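Local coordinates for protein aerobactin synthase IucA (Klebsiella pneumoniae subsp. pneumoniae, PDB 5JM8) that probably catalyses the ATP-dependent joining of citrate to N6-acetyl-N6-hydroxylysine, an amide-forming step in building the siderophore aerobactin, at residues F205-N209 and G256-L260; A210-E216 and K250-G256; F414-D419 and V524-L530. All coordinates share one frame; numbering follows the deposited sequence.

Contact 1 (F205-N209 and G256-L260); sequences FAAEN and GAPWL
A buried contact of one backbone hydrogen bond and an aromatic-amide cluster fits Phe-205 and Asn-209 of helix 198-209 against Ala-257 and Trp-259, where the chain enters strand 258-261. The bond runs from Ala-257 N to Asn-209 O, 2.7 Å apart. The same oxygen lies 3.0 Å from Gly-256 CA, a close approach beside a glycine of positive phi. Gly-256 and Ala-257 form the corner at which the chain leaves the three-stranded antiparallel sheet of strands 221-226, 177-185 and 249-255 for the larger antiparallel sheet containing 258-261, so the Asn-209 carbonyl is bonded to the corner between two sheets. Beyond the corner, Trp-259 points its indole back at the helix. Asn-209 reaches it at roughly a right angle, and its OD1 comes within 3.1 Å of Trp-259 CZ2. The other branch of the amide folds back onto its own helix: ND2 donates to Phe-205 O at 2.7 Å, which fixes the amide's rotation, and sits 3.3 Å above the Phe-205 ring, over its centre. With CG anti to the backbone N (chi1 -175°), Phe-205 sends its ring toward the indole, and CZ stops 3.5 Å from Trp-259 CZ2. The two six-membered rings meet rim to rim with planes 33° apart, neither lying over the other. Leu-179 and Ile-277 touch both aromatic side chains, and the Trp-259 side chain lies about 11 Å from the bound ATP.

Contact 2 (A210-E216 and K250-G256); sequences APQLLNE and KDLGEAG
The backbones of Ala-210 and Gly-256 come together with their CA atoms 4.0 Å apart, and from there the 3-10 segment 211-216 runs alongside strand 249-255. That strand forms one margin, within the chain, of a three-stranded antiparallel sheet, and it carries a classic beta bulge at Leu-252 and Gly-253, which both face Trp-181 of the adjoining strand. Just before it, Asp-251 OD1 accepts from Gly-253 N in an Asx turn, while OD2 is salt-bridged to Arg-180. The 3-10 segment directs Leu-213 and Glu-216, one turn apart, at the strand. Leu-213 fits between Leu-252 and Ala-255: its CD2 lies 4.1 Å from Leu-252 CD1, the two side chains sliding past each other in opposite directions, and its CD1 rests 3.8 Å from Ala-255 CB. Ala-210 and Leu-213 also pack on Trp-181, whose NE1 hydrogen-bonds to Ala-255 O. Leu-214, whose CB faces away from the strand, packs on Leu-223 of strand 221-226 and on Arg-204 of the second subunit. At the outer margin, Gln-212 brings NE2 to 3.6 Å from Ala-255 CB; Gly-256 N is also near, but both nitrogens are donors and no bond forms. Glu-216 works in two ways. Its chain bends at chi2 (-65°), laying CG over both methyls of Leu-252, CD2 at 3.7 Å, and turning the carboxylate to solvent-exposed Lys-250. The lysine approaches fully extended and at about a right angle, and its NZ meets Glu-216 OE2 at 3.0 Å in a salt bridge, from above the carboxylate plane and 52° out of it.

Contact 3 (F414-D419 and V524-L530); sequences FTAEAD and VTHKTCL
Asp-419 OD1 takes two bonds from Thr-525: the backbone N donates at 2.9 Å, nearly straight (162°) and almost along the C-O axis, and OG1 donates at 3.2 Å from well above the carboxylate plane. The other oxygen, OD2, is salt-bridged to Arg-318, so the carboxylate is held at both ends. One residue back, Ala-418 O receives a weak, bent bond from His-526 ND1 (3.0 Å, 127°), while Ala-418 CB packs on Val-524 CB. A water bridges the segments: it donates to Glu-417 OE1 at 2.8 Å and to His-526 O, and accepts from Cys-529 N at 2.7 Å, linking the buried glutamate to the first turn of helix 528-535. Phe-414 closes the apolar end. Leu-530 CD2 makes a CH-pi contact over one face of its ring, 3.6 Å from the centroid. Cys-529 SG, anti to its own backbone N (chi1 -176°), reaches the ring's edge in a sulfur-aromatic contact, 3.9 Å from Phe-414 CE1. In the FhuF-like family region, the end part of helix 394-420 packs against the loop 524-527 and the first turn of helix 528-535; Phe-482 of helix 475-500 meets Phe-414 edge to face, Leu-517 and Met-520 of helix 506-521 pack on the same side chain, and His-456 stacks on His-526.

In the fold
From the N terminus, helix 198-209 supplies the first half of contact 1 and leads directly into the 3-10 segment of contact 2. The chain then makes strand 221-226 and two helices before returning along strand 249-255, which closes contact 2; contact 1 closes just afterwards, so its larger loop encloses the smaller one. The two share Gly-256 and touch where Ala-207 CA meets Leu-214 CD1 at 4.2 Å, tying a helix and the 3-10 segment after it to two successive strands of different sheets. Contact 3 follows in series, joining helices 394-420 and 528-535 in another family region, its centre about 40 Å from that of contact 1.

Contact 1 (F205-N209 and G256-L260)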
ATOM      1  N   PHE A 205      12.983 -17.449 -12.185  1.00 25.77           N
ATOM      2  CA  PHE A 205      11.537 -17.642 -12.203  1.00 23.86           C
ATOM      3  C   PHE A 205      11.085 -18.493 -11.022  1.00 23.43           C
ATOM      4  O   PHE A 205      10.119 -18.159 -10.340  1.00 24.33           O
ATOM      5  CB  PHE A 205      11.104 -18.291 -13.523  1.00 23.75           C
ATOM      6  CG  PHE A 205       9.614 -18.426 -13.676  1.00 23.02           C
ATOM      7  CD1 PHE A 205       8.865 -17.395 -14.219  1.00 22.26           C
ATOM      8  CD2 PHE A 205       8.964 -19.582 -13.282  1.00 22.84           C
ATOM      9  CE1 PHE A 205       7.496 -17.515 -14.364  1.00 22.58           C
ATOM     10  CE2 PHE A 205       7.594 -19.708 -13.423  1.00 23.82           C
ATOM     11  CZ  PHE A 205       6.860 -18.672 -13.965  1.00 23.77           C
ATOM     12  N   ALA A 206      11.796 -19.588 -10.781  1.00 22.93           N
ATOM     13  CA  ALA A 206      11.469 -20.479  -9.675  1.00 22.71           C
ATOM     14  C   ALA A 206      11.709 -19.798  -8.335  1.00 22.46           C
ATOM     15  O   ALA A 206      10.990 -20.041  -7.366  1.00 21.66           O
ATOM     16  CB  ALA A 206      12.284 -21.753  -9.769  1.00 24.66           C
ATOM     17  N   ALA A 207      12.722 -18.940  -8.289  1.00 22.15           N
ATOM     18  CA  ALA A 207      13.100 -18.267  -7.054  1.00 22.12           C
ATOM     19  C   ALA A 207      12.063 -17.235  -6.625  1.00 21.88           C
ATOM     20  O   ALA A 207      11.752 -17.120  -5.443  1.00 20.16           O
ATOM     21  CB  ALA A 207      14.454 -17.603  -7.218  1.00 23.35           C
ATOM     22  N   GLU A 208      11.529 -16.489  -7.586  1.00 19.23           N
ATOM     23  CA  GLU A 208      10.606 -15.408  -7.268  1.00 21.85           C
ATOM     24  C   GLU A 208       9.144 -15.854  -7.299  1.00 25.83           C
ATOM     25  O   GLU A 208       8.248 -15.047  -7.048  1.00 31.00           O
ATOM     26  CB  GLU A 208      10.818 -14.233  -8.232  1.00 22.81           C
ATOM     27  CG  GLU A 208      10.417 -14.495  -9.671  1.00 26.40           C
ATOM     28  CD  GLU A 208      10.764 -13.336 -10.591  1.00 31.69           C
ATOM     29  OE1 GLU A 208      11.452 -12.400 -10.132  1.00 32.13           O
ATOM     30  OE2 GLU A 208      10.340 -13.358 -11.768  1.00 35.77           O
ATOM     31  N   ASN A 209       8.904 -17.132  -7.592  1.00 27.03           N
ATOM     32  CA  ASN A 209       7.542 -17.667  -7.645  1.00 24.01           C
ATOM     33  C   ASN A 209       7.300 -18.823  -6.682  1.00 28.18           C
ATOM     34  O   ASN A 209       6.219 -18.936  -6.105  1.00 33.37           O
ATOM     35  CB  ASN A 209       7.207 -18.119  -9.064  1.00 18.53           C
ATOM     36  CG  ASN A 209       6.976 -16.955  -9.999  1.00 18.03           C
ATOM     37  OD1 ASN A 209       5.992 -16.227  -9.864  1.00 19.30           O
ATOM     38  ND2 ASN A 209       7.878 -16.770 -10.956  1.00 18.97           N
ATOM     39  N   GLY A 256       3.823 -22.177  -4.459  1.00 20.91           N
ATOM     40  CA  GLY A 256       4.282 -20.829  -4.726  1.00 19.00           C
ATOM     41  C   GLY A 256       3.205 -19.779  -4.892  1.00 20.46           C
ATOM     42  O   GLY A 256       2.077 -19.929  -4.421  1.00 24.10           O
ATOM     43  N   ALA A 257       3.578 -18.701  -5.576  1.00 20.49           N
ATOM     44  CA  ALA A 257       2.728 -17.527  -5.714  1.00 19.73           C
ATOM     45  C   ALA A 257       1.468 -17.834  -6.515  1.00 21.56           C
ATOM     46  O   ALA A 257       1.450 -18.770  -7.310  1.00 22.20           O
ATOM     47  CB  ALA A 257       3.510 -16.401  -6.372  1.00 18.43           C
ATOM     48  N   PRO A 258       0.404 -17.043  -6.301  1.00 22.28           N
ATOM     49  CA  PRO A 258      -0.850 -17.240  -7.035  1.00 19.79           C
ATOM     50  C   PRO A 258      -0.789 -16.693  -8.456  1.00 18.57           C
ATOM     51  O   PRO A 258      -0.257 -15.603  -8.668  1.00 22.78           O
ATOM     52  CB  PRO A 258      -1.864 -16.463  -6.197  1.00 19.01           C
ATOM     53  CG  PRO A 258      -1.069 -15.370  -5.588  1.00 20.68           C
ATOM     54  CD  PRO A 258       0.299 -15.942  -5.326  1.00 22.72           C
ATOM     55  N   TRP A 259      -1.333 -17.443  -9.408  1.00 17.17           N
ATOM     56  CA  TRP A 259      -1.361 -17.027 -10.807  1.00 14.52           C
ATOM     57  C   TRP A 259      -2.791 -16.877 -11.303  1.00 20.94           C
ATOM     58  O   TRP A 259      -3.667 -17.655 -10.932  1.00 21.00           O
ATOM     59  CB  TRP A 259      -0.609 -18.030 -11.673  1.00 15.08           C
ATOM     60  CG  TRP A 259       0.858 -17.979 -11.468  1.00 17.54           C
ATOM     61  CD1 TRP A 259       1.565 -18.554 -10.455  1.00 20.75           C
ATOM     62  CD2 TRP A 259       1.813 -17.310 -12.295  1.00 17.60           C
ATOM     63  NE1 TRP A 259       2.904 -18.287 -10.602  1.00 21.14           N
ATOM     64  CE2 TRP A 259       3.080 -17.521 -11.724  1.00 19.29           C
ATOM     65  CE3 TRP A 259       1.716 -16.546 -13.461  1.00 17.05           C
ATOM     66  CZ2 TRP A 259       4.242 -17.002 -12.283  1.00 17.20           C
ATOM     67  CZ3 TRP A 259       2.869 -16.034 -14.013  1.00 15.94           C
ATOM     68  CH2 TRP A 259       4.115 -16.262 -13.426  1.00 16.65           C
ATOM     69  N   LEU A 260      -3.012 -15.877 -12.150  1.00 19.44           N
ATOM     70  CA  LEU A 260      -4.336 -15.579 -12.681  1.00 13.71           C
ATOM     71  C   LEU A 260      -4.424 -15.925 -14.165  1.00 16.71           C
ATOM     72  O   LEU A 260      -3.663 -15.383 -14.966  1.00 13.95           O
ATOM     73  CB  LEU A 260      -4.671 -14.097 -12.486  1.00 13.19           C
ATOM     74  CG  LEU A 260      -5.157 -13.620 -11.116  1.00 12.93           C
ATOM     75  CD1 LEU A 260      -4.093 -13.781 -10.040  1.00 13.04           C
ATOM     76  CD2 LEU A 260      -5.600 -12.172 -11.219  1.00 17.12           C
TER

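Contact 2 (A210-E216 and K250-G256)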
ATOM      1  N   ALA A 210       8.300 -19.684  -6.523  1.00 22.02           N
ATOM      2  CA  ALA A 210       8.208 -20.800  -5.587  1.00 23.38           C
ATOM      3  C   ALA A 210       9.552 -21.037  -4.907  1.00 25.59           C
ATOM      4  O   ALA A 210      10.196 -22.061  -5.134  1.00 26.90           O
ATOM      5  CB  ALA A 210       7.751 -22.051  -6.303  1.00 22.53           C
ATOM      6  N   PRO A 211       9.978 -20.083  -4.065  1.00 27.50           N
ATOM      7  CA  PRO A 211      11.284 -20.140  -3.400  1.00 25.84           C
ATOM      8  C   PRO A 211      11.489 -21.417  -2.594  1.00 22.35           C
ATOM      9  O   PRO A 211      12.611 -21.910  -2.497  1.00 21.28           O
ATOM     10  CB  PRO A 211      11.268 -18.928  -2.460  1.00 19.32           C
ATOM     11  CG  PRO A 211      10.134 -18.091  -2.876  1.00 25.39           C
ATOM     12  CD  PRO A 211       9.166 -18.940  -3.614  1.00 26.37           C
ATOM     13  N   GLN A 212      10.412 -21.941  -2.018  1.00 21.36           N
ATOM     14  CA  GLN A 212      10.522 -23.065  -1.095  1.00 24.13           C
ATOM     15  C   GLN A 212      10.831 -24.377  -1.819  1.00 21.73           C
ATOM     16  O   GLN A 212      11.014 -25.413  -1.179  1.00 22.41           O
ATOM     17  CB  GLN A 212       9.239 -23.210  -0.264  1.00 28.66           C
ATOM     18  CG  GLN A 212       7.998 -23.646  -1.035  1.00 33.95           C
ATOM     19  CD  GLN A 212       7.242 -22.487  -1.667  1.00 39.47           C
ATOM     20  OE1 GLN A 212       7.750 -21.369  -1.768  1.00 44.29           O
ATOM     21  NE2 GLN A 212       6.013 -22.752  -2.096  1.00 38.73           N
ATOM     22  N   LEU A 213      10.882 -24.326  -3.148  1.00 23.20           N
ATOM     23  CA  LEU A 213      11.235 -25.491  -3.953  1.00 24.77           C
ATOM     24  C   LEU A 213      12.700 -25.462  -4.367  1.00 28.65           C
ATOM     25  O   LEU A 213      13.162 -26.330  -5.107  1.00 31.76           O
ATOM     26  CB  LEU A 213      10.360 -25.572  -5.206  1.00 22.36           C
ATOM     27  CG  LEU A 213       8.881 -25.898  -5.012  1.00 22.86           C
ATOM     28  CD1 LEU A 213       8.187 -25.941  -6.362  1.00 21.17           C
ATOM     29  CD2 LEU A 213       8.690 -27.214  -4.273  1.00 22.12           C
ATOM     30  N   LEU A 214      13.431 -24.462  -3.892  1.00 24.32           N
ATOM     31  CA  LEU A 214      14.824 -24.317  -4.278  1.00 24.24           C
ATOM     32  C   LEU A 214      15.689 -25.403  -3.647  1.00 24.60           C
ATOM     33  O   LEU A 214      16.840 -25.583  -4.035  1.00 25.36           O
ATOM     34  CB  LEU A 214      15.341 -22.931  -3.893  1.00 23.11           C
ATOM     35  CG  LEU A 214      14.825 -21.781  -4.765  1.00 24.37           C
ATOM     36  CD1 LEU A 214      15.274 -20.442  -4.207  1.00 21.86           C
ATOM     37  CD2 LEU A 214      15.286 -21.933  -6.212  1.00 22.55           C
ATOM     38  N   ASN A 215      15.133 -26.142  -2.690  1.00 24.74           N
ATOM     39  CA  ASN A 215      15.846 -27.274  -2.105  1.00 25.81           C
ATOM     40  C   ASN A 215      15.999 -28.415  -3.112  1.00 26.50           C
ATOM     41  O   ASN A 215      16.650 -29.421  -2.828  1.00 27.50           O
ATOM     42  CB  ASN A 215      15.136 -27.781  -0.841  1.00 25.81           C
ATOM     43  CG  ASN A 215      13.683 -28.154  -1.083  1.00 25.22           C
ATOM     44  OD1 ASN A 215      13.236 -28.271  -2.221  1.00 25.99           O
ATOM     45  ND2 ASN A 215      12.939 -28.344  -0.002  1.00 25.07           N
ATOM     46  N   GLU A 216      15.396 -28.240  -4.285  1.00 26.00           N
ATOM     47  CA  GLU A 216      15.470 -29.216  -5.366  1.00 27.32           C
ATOM     48  C   GLU A 216      16.282 -28.703  -6.553  1.00 29.06           C
ATOM     49  O   GLU A 216      16.332 -29.350  -7.598  1.00 27.25           O
ATOM     50  CB  GLU A 216      14.061 -29.587  -5.834  1.00 27.28           C
ATOM     51  CG  GLU A 216      13.268 -30.395  -4.828  1.00 29.16           C
ATOM     52  CD  GLU A 216      13.872 -31.762  -4.567  1.00 32.17           C
ATOM     53  OE1 GLU A 216      14.655 -32.241  -5.414  1.00 30.50           O
ATOM     54  OE2 GLU A 216      13.560 -32.354  -3.511  1.00 36.20           O
ATOM     55  N   LYS A 250      11.137 -35.433 -11.246  1.00 35.33           N
ATOM     56  CA  LYS A 250      10.489 -35.568  -9.949  1.00 31.08           C
ATOM     57  C   LYS A 250       9.316 -34.599  -9.873  1.00 27.98           C
ATOM     58  O   LYS A 250       9.462 -33.409 -10.148  1.00 26.93           O
ATOM     59  CB  LYS A 250      11.474 -35.309  -8.806  1.00 31.10           C
ATOM     60  CG  LYS A 250      10.851 -35.425  -7.419  1.00 30.48           C
ATOM     61  CD  LYS A 250      11.860 -35.150  -6.317  1.00 30.37           C
ATOM     62  CE  LYS A 250      11.219 -35.275  -4.941  1.00 28.91           C
ATOM     63  NZ  LYS A 250      12.180 -34.982  -3.841  1.00 29.19           N
ATOM     64  N   ASP A 251       8.155 -35.121  -9.502  1.00 26.71           N
ATOM     65  CA  ASP A 251       6.946 -34.319  -9.384  1.00 26.56           C
ATOM     66  C   ASP A 251       6.864 -33.651  -8.010  1.00 30.31           C
ATOM     67  O   ASP A 251       6.613 -34.313  -7.003  1.00 31.95           O
ATOM     68  CB  ASP A 251       5.719 -35.199  -9.621  1.00 25.76           C
ATOM     69  CG  ASP A 251       4.429 -34.408  -9.678  1.00 31.62           C
ATOM     70  OD1 ASP A 251       4.459 -33.177  -9.465  1.00 30.59           O
ATOM     71  OD2 ASP A 251       3.374 -35.025  -9.933  1.00 24.81           O
ATOM     72  N   LEU A 252       7.060 -32.335  -7.981  1.00 31.52           N
ATOM     73  CA  LEU A 252       7.086 -31.588  -6.726  1.00 30.03           C
ATOM     74  C   LEU A 252       5.699 -31.093  -6.325  1.00 31.36           C
ATOM     75  O   LEU A 252       5.500 -30.620  -5.206  1.00 27.02           O
ATOM     76  CB  LEU A 252       8.050 -30.403  -6.836  1.00 23.60           C
ATOM     77  CG  LEU A 252       9.507 -30.754  -7.151  1.00 24.45           C
ATOM     78  CD1 LEU A 252      10.352 -29.495  -7.272  1.00 24.10           C
ATOM     79  CD2 LEU A 252      10.090 -31.678  -6.090  1.00 25.28           C
ATOM     80  N   GLY A 253       4.742 -31.201  -7.240  1.00 32.39           N
ATOM     81  CA  GLY A 253       3.383 -30.770  -6.971  1.00 32.58           C
ATOM     82  C   GLY A 253       3.188 -29.279  -7.178  1.00 31.90           C
ATOM     83  O   GLY A 253       4.025 -28.611  -7.790  1.00 31.22           O
ATOM     84  N   GLU A 254       2.076 -28.762  -6.664  1.00 28.38           N
ATOM     85  CA  GLU A 254       1.778 -27.336  -6.752  1.00 28.58           C
ATOM     86  C   GLU A 254       2.449 -26.566  -5.624  1.00 28.55           C
ATOM     87  O   GLU A 254       2.552 -27.061  -4.501  1.00 32.16           O
ATOM     88  CB  GLU A 254       0.270 -27.101  -6.707  1.00 28.29           C
ATOM     89  CG  GLU A 254      -0.493 -27.769  -7.831  1.00 28.73           C
ATOM     90  CD  GLU A 254      -1.989 -27.567  -7.715  1.00 27.26           C
ATOM     91  OE1 GLU A 254      -2.431 -26.942  -6.727  1.00 26.17           O
ATOM     92  OE2 GLU A 254      -2.722 -28.032  -8.612  1.00 24.97           O
ATOM     93  N   ALA A 255       2.896 -25.350  -5.925  1.00 27.09           N
ATOM     94  CA  ALA A 255       3.579 -24.528  -4.936  1.00 23.50           C
ATOM     95  C   ALA A 255       3.764 -23.097  -5.415  1.00 23.80           C
ATOM     96  O   ALA A 255       3.851 -22.837  -6.617  1.00 24.86           O
ATOM     97  CB  ALA A 255       4.935 -25.133  -4.594  1.00 23.23           C
ATOM     98  N   GLY A 256       3.823 -22.177  -4.459  1.00 20.91           N
ATOM     99  CA  GLY A 256       4.282 -20.829  -4.726  1.00 19.00           C
ATOM    100  C   GLY A 256       3.205 -19.779  -4.892  1.00 20.46           C
ATOM    101  O   GLY A 256       2.077 -19.929  -4.421  1.00 24.10           O
TER

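Contact 3 (F414-D419 and V524-L530)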
ATOM      1  N   PHE A 414       0.465   1.406 -37.096  1.00 18.89           N
ATOM      2  CA  PHE A 414       0.470   1.683 -38.529  1.00 19.73           C
ATOM      3  C   PHE A 414       1.840   2.169 -38.995  1.00 20.34           C
ATOM      4  O   PHE A 414       2.233   1.935 -40.137  1.00 21.22           O
ATOM      5  CB  PHE A 414      -0.589   2.729 -38.885  1.00 19.89           C
ATOM      6  CG  PHE A 414      -1.978   2.174 -39.031  1.00 20.53           C
ATOM      7  CD1 PHE A 414      -2.334   1.443 -40.152  1.00 20.17           C
ATOM      8  CD2 PHE A 414      -2.935   2.410 -38.059  1.00 22.48           C
ATOM      9  CE1 PHE A 414      -3.616   0.943 -40.290  1.00 23.23           C
ATOM     10  CE2 PHE A 414      -4.218   1.912 -38.191  1.00 21.41           C
ATOM     11  CZ  PHE A 414      -4.559   1.179 -39.307  1.00 21.39           C
ATOM     12  N   THR A 415       2.555   2.856 -38.107  1.00 20.60           N
ATOM     13  CA  THR A 415       3.872   3.403 -38.430  1.00 21.80           C
ATOM     14  C   THR A 415       4.947   2.323 -38.392  1.00 21.41           C
ATOM     15  O   THR A 415       5.890   2.346 -39.181  1.00 24.80           O
ATOM     16  CB  THR A 415       4.270   4.534 -37.461  1.00 19.90           C
ATOM     17  OG1 THR A 415       3.308   5.593 -37.529  1.00 19.57           O
ATOM     18  CG2 THR A 415       5.643   5.088 -37.812  1.00 20.54           C
ATOM     19  N   ALA A 416       4.804   1.383 -37.465  1.00 20.41           N
ATOM     20  CA  ALA A 416       5.746   0.276 -37.345  1.00 20.82           C
ATOM     21  C   ALA A 416       5.760  -0.574 -38.614  1.00 21.76           C
ATOM     22  O   ALA A 416       6.806  -1.076 -39.023  1.00 22.52           O
ATOM     23  CB  ALA A 416       5.401  -0.581 -36.144  1.00 20.10           C
ATOM     24  N   GLU A 417       4.591  -0.736 -39.227  1.00 21.75           N
ATOM     25  CA  GLU A 417       4.477  -1.479 -40.478  1.00 23.68           C
ATOM     26  C   GLU A 417       4.972  -0.656 -41.665  1.00 25.77           C
ATOM     27  O   GLU A 417       5.726  -1.148 -42.501  1.00 24.51           O
ATOM     28  CB  GLU A 417       3.025  -1.908 -40.716  1.00 22.41           C
ATOM     29  CG  GLU A 417       2.797  -2.695 -42.011  1.00 24.91           C
ATOM     30  CD  GLU A 417       2.745  -1.816 -43.253  1.00 31.40           C
ATOM     31  OE1 GLU A 417       2.087  -0.755 -43.207  1.00 35.49           O
ATOM     32  OE2 GLU A 417       3.373  -2.184 -44.269  1.00 33.42           O
ATOM     33  N   ALA A 418       4.532   0.594 -41.744  1.00 25.63           N
ATOM     34  CA  ALA A 418       4.840   1.430 -42.895  1.00 24.07           C
ATOM     35  C   ALA A 418       6.324   1.783 -42.970  1.00 24.65           C
ATOM     36  O   ALA A 418       6.966   1.567 -43.996  1.00 25.71           O
ATOM     37  CB  ALA A 418       4.005   2.693 -42.857  1.00 23.59           C
ATOM     38  N   ASP A 419       6.867   2.317 -41.880  1.00 24.01           N
ATOM     39  CA  ASP A 419       8.228   2.837 -41.889  1.00 24.52           C
ATOM     40  C   ASP A 419       9.299   1.767 -41.670  1.00 25.20           C
ATOM     41  O   ASP A 419      10.414   1.907 -42.172  1.00 27.45           O
ATOM     42  CB  ASP A 419       8.374   3.934 -40.829  1.00 25.43           C
ATOM     43  CG  ASP A 419       7.557   5.176 -41.154  1.00 26.72           C
ATOM     44  OD1 ASP A 419       6.914   5.206 -42.226  1.00 28.79           O
ATOM     45  OD2 ASP A 419       7.565   6.129 -40.347  1.00 25.85           O
ATOM     46  N   VAL A 524       3.820   8.745 -43.222  1.00 30.81           N
ATOM     47  CA  VAL A 524       4.492   7.451 -43.337  1.00 29.39           C
ATOM     48  C   VAL A 524       5.139   7.263 -44.706  1.00 30.54           C
ATOM     49  O   VAL A 524       4.813   7.964 -45.665  1.00 30.82           O
ATOM     50  CB  VAL A 524       3.521   6.279 -43.082  1.00 28.63           C
ATOM     51  CG1 VAL A 524       2.979   6.344 -41.664  1.00 23.88           C
ATOM     52  CG2 VAL A 524       2.383   6.278 -44.094  1.00 32.19           C
ATOM     53  N   THR A 525       6.057   6.303 -44.783  1.00 29.63           N
ATOM     54  CA  THR A 525       6.790   6.025 -46.011  1.00 30.88           C
ATOM     55  C   THR A 525       5.940   5.198 -46.973  1.00 33.20           C
ATOM     56  O   THR A 525       5.625   5.643 -48.078  1.00 28.00           O
ATOM     57  CB  THR A 525       8.102   5.276 -45.719  1.00 29.85           C
ATOM     58  OG1 THR A 525       8.801   5.930 -44.652  1.00 28.21           O
ATOM     59  CG2 THR A 525       8.985   5.239 -46.957  1.00 32.81           C
ATOM     60  N   HIS A 526       5.576   3.992 -46.543  1.00 31.68           N
ATOM     61  CA  HIS A 526       4.723   3.116 -47.335  1.00 27.27           C
ATOM     62  C   HIS A 526       3.257   3.346 -46.995  1.00 26.45           C
ATOM     63  O   HIS A 526       2.766   2.878 -45.967  1.00 26.53           O
ATOM     64  CB  HIS A 526       5.091   1.651 -47.103  1.00 28.84           C
ATOM     65  CG  HIS A 526       6.464   1.292 -47.578  1.00 29.70           C
ATOM     66  ND1 HIS A 526       7.608   1.677 -46.913  1.00 30.12           N
ATOM     67  CD2 HIS A 526       6.878   0.583 -48.656  1.00 31.40           C
ATOM     68  CE1 HIS A 526       8.666   1.219 -47.557  1.00 31.61           C
ATOM     69  NE2 HIS A 526       8.249   0.553 -48.621  1.00 32.32           N
ATOM     70  N   LYS A 527       2.558   4.052 -47.877  1.00 28.17           N
ATOM     71  CA  LYS A 527       1.164   4.412 -47.646  1.00 30.23           C
ATOM     72  C   LYS A 527       0.211   3.273 -48.003  1.00 27.33           C
ATOM     73  O   LYS A 527      -1.007   3.419 -47.886  1.00 25.92           O
ATOM     74  CB  LYS A 527       0.809   5.663 -48.453  1.00 26.70           C
ATOM     75  CG  LYS A 527       1.660   6.870 -48.098  1.00 26.92           C
ATOM     76  CD  LYS A 527       1.385   8.052 -49.012  1.00 29.55           C
ATOM     77  CE  LYS A 527       2.305   9.221 -48.692  1.00 33.32           C
ATOM     78  NZ  LYS A 527       2.161   9.695 -47.287  1.00 33.92           N
ATOM     79  N   THR A 528       0.779   2.142 -48.419  1.00 28.69           N
ATOM     80  CA  THR A 528       0.017   1.002 -48.924  1.00 29.83           C
ATOM     81  C   THR A 528      -1.180   0.627 -48.055  1.00 28.36           C
ATOM     82  O   THR A 528      -2.285   0.423 -48.559  1.00 29.88           O
ATOM     83  CB  THR A 528       0.921  -0.241 -49.051  1.00 30.67           C
ATOM     84  OG1 THR A 528       2.035   0.059 -49.904  1.00 35.19           O
ATOM     85  CG2 THR A 528       0.145  -1.425 -49.618  1.00 28.29           C
ATOM     86  N   CYS A 529      -0.948   0.542 -46.750  1.00 26.71           N
ATOM     87  CA  CYS A 529      -1.951   0.044 -45.815  1.00 31.08           C
ATOM     88  C   CYS A 529      -3.045   1.058 -45.494  1.00 27.73           C
ATOM     89  O   CYS A 529      -4.219   0.705 -45.423  1.00 26.92           O
ATOM     90  CB  CYS A 529      -1.271  -0.392 -44.520  1.00 40.07           C
ATOM     91  SG  CYS A 529      -2.385  -1.145 -43.328  1.00 45.50           S
ATOM     92  N   LEU A 530      -2.660   2.313 -45.289  1.00 28.21           N
ATOM     93  CA  LEU A 530      -3.621   3.354 -44.940  1.00 25.05           C
ATOM     94  C   LEU A 530      -4.449   3.797 -46.147  1.00 28.48           C
ATOM     95  O   LEU A 530      -5.590   4.237 -45.991  1.00 30.26           O
ATOM     96  CB  LEU A 530      -2.897   4.550 -44.326  1.00 22.69           C
ATOM     97  CG  LEU A 530      -2.295   4.264 -42.947  1.00 23.57           C
ATOM     98  CD1 LEU A 530      -1.339   5.365 -42.523  1.00 24.09           C
ATOM     99  CD2 LEU A 530      -3.397   4.090 -41.912  1.00 25.15           C
TER
HETATM  100  O   HOH W   1       1.529   0.233 -45.761  1.00 21.43           O